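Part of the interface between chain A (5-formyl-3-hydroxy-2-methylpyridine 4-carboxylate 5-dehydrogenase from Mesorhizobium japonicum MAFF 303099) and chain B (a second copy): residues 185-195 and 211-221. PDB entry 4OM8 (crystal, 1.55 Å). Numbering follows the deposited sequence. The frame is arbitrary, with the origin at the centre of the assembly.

Chain A (185-195) FVENRVLYALL
Chain B, residues 211-221: DLDTCVSWGIG

A:Phe185 (phi/psi 49/-124) and A:Val186 (-110/-52) lead into a helix that begins at A:Glu187 and continues beyond A:Leu195; residues 211-221 of chain B are helical throughout, widening into a pi-type turn at 217-221, where B:Gly221 N bonds to B:Val216 O (2.8 Å) and B:Ile220 adopts -124/-61. The axes approach to 9.6 Å, their N-to-C directions 58° apart (signed crossing -58°). Register is set by CA of A:Glu187 lying 6.1 Å from CA of B:Cys215, and CA of A:Leu191 6.5 Å from CA of B:Ile220.

No hydrogen bond crosses this largely apolar contact, which buries 413 Å². B:Ile220 (m, t) is the knob, seated among A:Glu187, A:Val190, A:Leu191 and A:Leu194. B:Ile220 CD1 lies 3.3 Å from A:Glu187 O and 3.7 Å from A:Val190 CB; B:Ile220 CG2 meets A:Leu194 CD1 (t, t) at 4.1 Å. A:Leu191 (t, p) closes the pocket with its CB 4.0 Å from B:Ile220 CD1. A:Val190 (t) also places CG1 4.0 Å from CG2 of B:Val216 (t). Just before the helix, A:Val186 CG1 (t) packs 3.7 Å from B:Cys215 SG (t) and 3.8 Å from B:Leu212 CD2 (t, m). A:Glu187 (t, t, chi3 50°) brings OE2 within 3.2 Å of B:Gly219 CA; an ideal CB there would sit 2.3 Å from that OE2, a clash, so glycine leaves the carboxylate room.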

# COMPACT_ATOMS: atom_id res chain seq x y z
N PHE A 185 2.03 -10.20 13.96
CA PHE A 185 3.35 -9.55 13.91
C PHE A 185 3.20 -8.09 13.45
O PHE A 185 2.44 -7.35 14.08
CB PHE A 185 4.29 -10.38 13.03
CG PHE A 185 4.28 -11.85 13.36
CD1 PHE A 185 4.36 -12.28 14.68
CD2 PHE A 185 4.17 -12.80 12.36
CE1 PHE A 185 4.34 -13.63 14.99
CE2 PHE A 185 4.13 -14.14 12.65
CZ PHE A 185 4.23 -14.56 13.97
N VAL A 186 3.88 -7.66 12.39
CA VAL A 186 3.67 -6.28 11.93
C VAL A 186 2.94 -6.22 10.59
O VAL A 186 1.93 -5.51 10.47
CB VAL A 186 5.01 -5.51 11.82
CG1 VAL A 186 4.82 -4.17 11.09
CG2 VAL A 186 5.57 -5.30 13.23
N GLU A 187 3.45 -6.96 9.61
CA GLU A 187 2.93 -6.88 8.24
C GLU A 187 1.43 -7.13 8.19
O GLU A 187 0.65 -6.31 7.67
CB GLU A 187 3.65 -7.89 7.33
CG GLU A 187 3.16 -7.90 5.92
CD GLU A 187 3.67 -9.11 5.16
OE1 GLU A 187 3.54 -10.23 5.69
OE2 GLU A 187 4.22 -8.94 4.06
N ASN A 188 0.98 -8.26 8.72
CA ASN A 188 -0.43 -8.57 8.57
C ASN A 188 -1.30 -7.73 9.51
O ASN A 188 -2.48 -7.56 9.23
CB ASN A 188 -0.67 -10.07 8.76
CG ASN A 188 -0.43 -10.83 7.47
OD1 ASN A 188 -0.76 -10.32 6.40
ND2 ASN A 188 0.18 -12.01 7.56
N ARG A 189 -0.72 -7.16 10.57
CA ARG A 189 -1.50 -6.21 11.37
C ARG A 189 -1.82 -4.96 10.56
O ARG A 189 -2.97 -4.50 10.52
CB ARG A 189 -0.76 -5.80 12.64
CG ARG A 189 -0.67 -6.92 13.67
CD ARG A 189 -0.13 -6.41 15.00
NE ARG A 189 -1.03 -5.53 15.73
CZ ARG A 189 -1.92 -5.96 16.62
NH1 ARG A 189 -2.04 -7.25 16.89
NH2 ARG A 189 -2.69 -5.07 17.25
N VAL A 190 -0.81 -4.42 9.91
CA VAL A 190 -1.04 -3.22 9.14
C VAL A 190 -1.94 -3.54 7.93
O VAL A 190 -2.85 -2.78 7.60
CB VAL A 190 0.29 -2.57 8.69
CG1 VAL A 190 0.03 -1.35 7.82
CG2 VAL A 190 1.11 -2.17 9.92
N LEU A 191 -1.73 -4.71 7.32
CA LEU A 191 -2.59 -5.11 6.20
C LEU A 191 -4.04 -5.28 6.64
O LEU A 191 -4.96 -4.80 5.97
CB LEU A 191 -2.09 -6.42 5.59
CG LEU A 191 -2.97 -6.96 4.44
CD1 LEU A 191 -3.03 -5.99 3.26
CD2 LEU A 191 -2.49 -8.34 4.00
N TYR A 192 -4.25 -5.96 7.76
CA TYR A 192 -5.61 -6.19 8.20
C TYR A 192 -6.27 -4.90 8.70
O TYR A 192 -7.48 -4.77 8.63
CB TYR A 192 -5.66 -7.31 9.27
CG TYR A 192 -5.82 -8.68 8.62
CD1 TYR A 192 -4.83 -9.19 7.79
CD2 TYR A 192 -6.97 -9.42 8.80
CE1 TYR A 192 -4.99 -10.44 7.17
CE2 TYR A 192 -7.14 -10.65 8.19
CZ TYR A 192 -6.16 -11.15 7.38
OH TYR A 192 -6.37 -12.38 6.80
N ALA A 193 -5.48 -3.92 9.14
CA ALA A 193 -6.08 -2.63 9.46
C ALA A 193 -6.58 -1.92 8.20
O ALA A 193 -7.67 -1.36 8.18
CB ALA A 193 -5.08 -1.76 10.20
N LEU A 194 -5.76 -1.96 7.14
CA LEU A 194 -6.16 -1.44 5.84
C LEU A 194 -7.42 -2.14 5.35
O LEU A 194 -8.40 -1.49 4.97
CB LEU A 194 -5.01 -1.62 4.83
CG LEU A 194 -5.09 -1.17 3.37
CD1 LEU A 194 -3.66 -1.11 2.83
CD2 LEU A 194 -5.92 -2.11 2.52
N LEU A 195 -7.41 -3.47 5.39
CA LEU A 195 -8.53 -4.27 4.90
C LEU A 195 -9.79 -4.05 5.71
O LEU A 195 -10.88 -4.00 5.15
CB LEU A 195 -8.17 -5.76 4.93
CG LEU A 195 -7.11 -6.18 3.90
CD1 LEU A 195 -6.72 -7.63 4.11
CD2 LEU A 195 -7.64 -5.99 2.47
N ASP B 211 12.24 0.08 10.03
CA ASP B 211 11.87 -1.31 9.75
C ASP B 211 10.37 -1.45 9.47
O ASP B 211 9.96 -2.28 8.66
CB ASP B 211 12.27 -2.21 10.92
CG ASP B 211 13.77 -2.28 11.10
OD1 ASP B 211 14.50 -2.03 10.11
OD2 ASP B 211 14.21 -2.58 12.23
N LEU B 212 9.56 -0.65 10.15
CA LEU B 212 8.14 -0.54 9.82
C LEU B 212 8.01 -0.20 8.33
O LEU B 212 7.24 -0.82 7.59
CB LEU B 212 7.47 0.54 10.69
CG LEU B 212 5.97 0.83 10.58
CD1 LEU B 212 5.56 1.58 9.29
CD2 LEU B 212 5.15 -0.44 10.76
N ASP B 213 8.76 0.80 7.88
CA ASP B 213 8.67 1.21 6.49
C ASP B 213 9.12 0.11 5.52
O ASP B 213 8.46 -0.12 4.52
CB ASP B 213 9.47 2.50 6.27
CG ASP B 213 8.69 3.73 6.72
OD1 ASP B 213 7.61 3.56 7.33
OD2 ASP B 213 9.18 4.86 6.47
N THR B 214 10.22 -0.58 5.83
CA THR B 214 10.64 -1.70 4.98
C THR B 214 9.54 -2.75 4.90
O THR B 214 9.21 -3.27 3.83
CB THR B 214 11.92 -2.32 5.53
OG1 THR B 214 12.95 -1.33 5.49
CG2 THR B 214 12.32 -3.57 4.73
N CYS B 215 8.98 -3.05 6.06
CA CYS B 215 7.94 -4.05 6.18
C CYS B 215 6.71 -3.70 5.36
O CYS B 215 6.21 -4.52 4.59
CB CYS B 215 7.56 -4.20 7.66
SG CYS B 215 6.39 -5.54 8.00
N VAL B 216 6.21 -2.48 5.53
CA VAL B 216 4.97 -2.09 4.88
C VAL B 216 5.16 -1.73 3.40
O VAL B 216 4.34 -2.10 2.56
CB VAL B 216 4.29 -0.93 5.66
CG1 VAL B 216 3.05 -0.45 4.92
CG2 VAL B 216 3.93 -1.38 7.09
N SER B 217 6.25 -1.05 3.05
CA SER B 217 6.51 -0.78 1.64
C SER B 217 6.56 -2.05 0.82
O SER B 217 5.94 -2.14 -0.25
CB SER B 217 7.82 -0.01 1.47
OG SER B 217 7.63 1.35 1.83
N TRP B 218 7.32 -3.03 1.29
CA TRP B 218 7.51 -4.24 0.51
C TRP B 218 6.43 -5.28 0.70
O TRP B 218 6.05 -5.98 -0.25
CB TRP B 218 8.86 -4.85 0.84
CG TRP B 218 10.01 -4.12 0.23
CD1 TRP B 218 10.97 -3.37 0.86
CD2 TRP B 218 10.35 -4.10 -1.17
NE1 TRP B 218 11.87 -2.87 -0.06
CE2 TRP B 218 11.51 -3.31 -1.31
CE3 TRP B 218 9.78 -4.65 -2.32
CZ2 TRP B 218 12.12 -3.08 -2.54
CZ3 TRP B 218 10.38 -4.43 -3.54
CH2 TRP B 218 11.53 -3.65 -3.64
N GLY B 219 5.93 -5.41 1.92
CA GLY B 219 4.95 -6.44 2.19
C GLY B 219 3.53 -6.06 1.81
O GLY B 219 2.69 -6.93 1.54
N ILE B 220 3.26 -4.75 1.78
CA ILE B 220 1.90 -4.26 1.58
C ILE B 220 1.80 -3.31 0.38
O ILE B 220 1.08 -3.59 -0.56
CB ILE B 220 1.36 -3.56 2.86
CG1 ILE B 220 1.34 -4.56 4.01
CG2 ILE B 220 -0.05 -3.03 2.62
CD1 ILE B 220 1.00 -3.97 5.35
N GLY B 221 2.50 -2.18 0.41
CA GLY B 221 2.34 -1.21 -0.68
C GLY B 221 2.70 -1.78 -2.05
O GLY B 221 1.96 -1.63 -3.02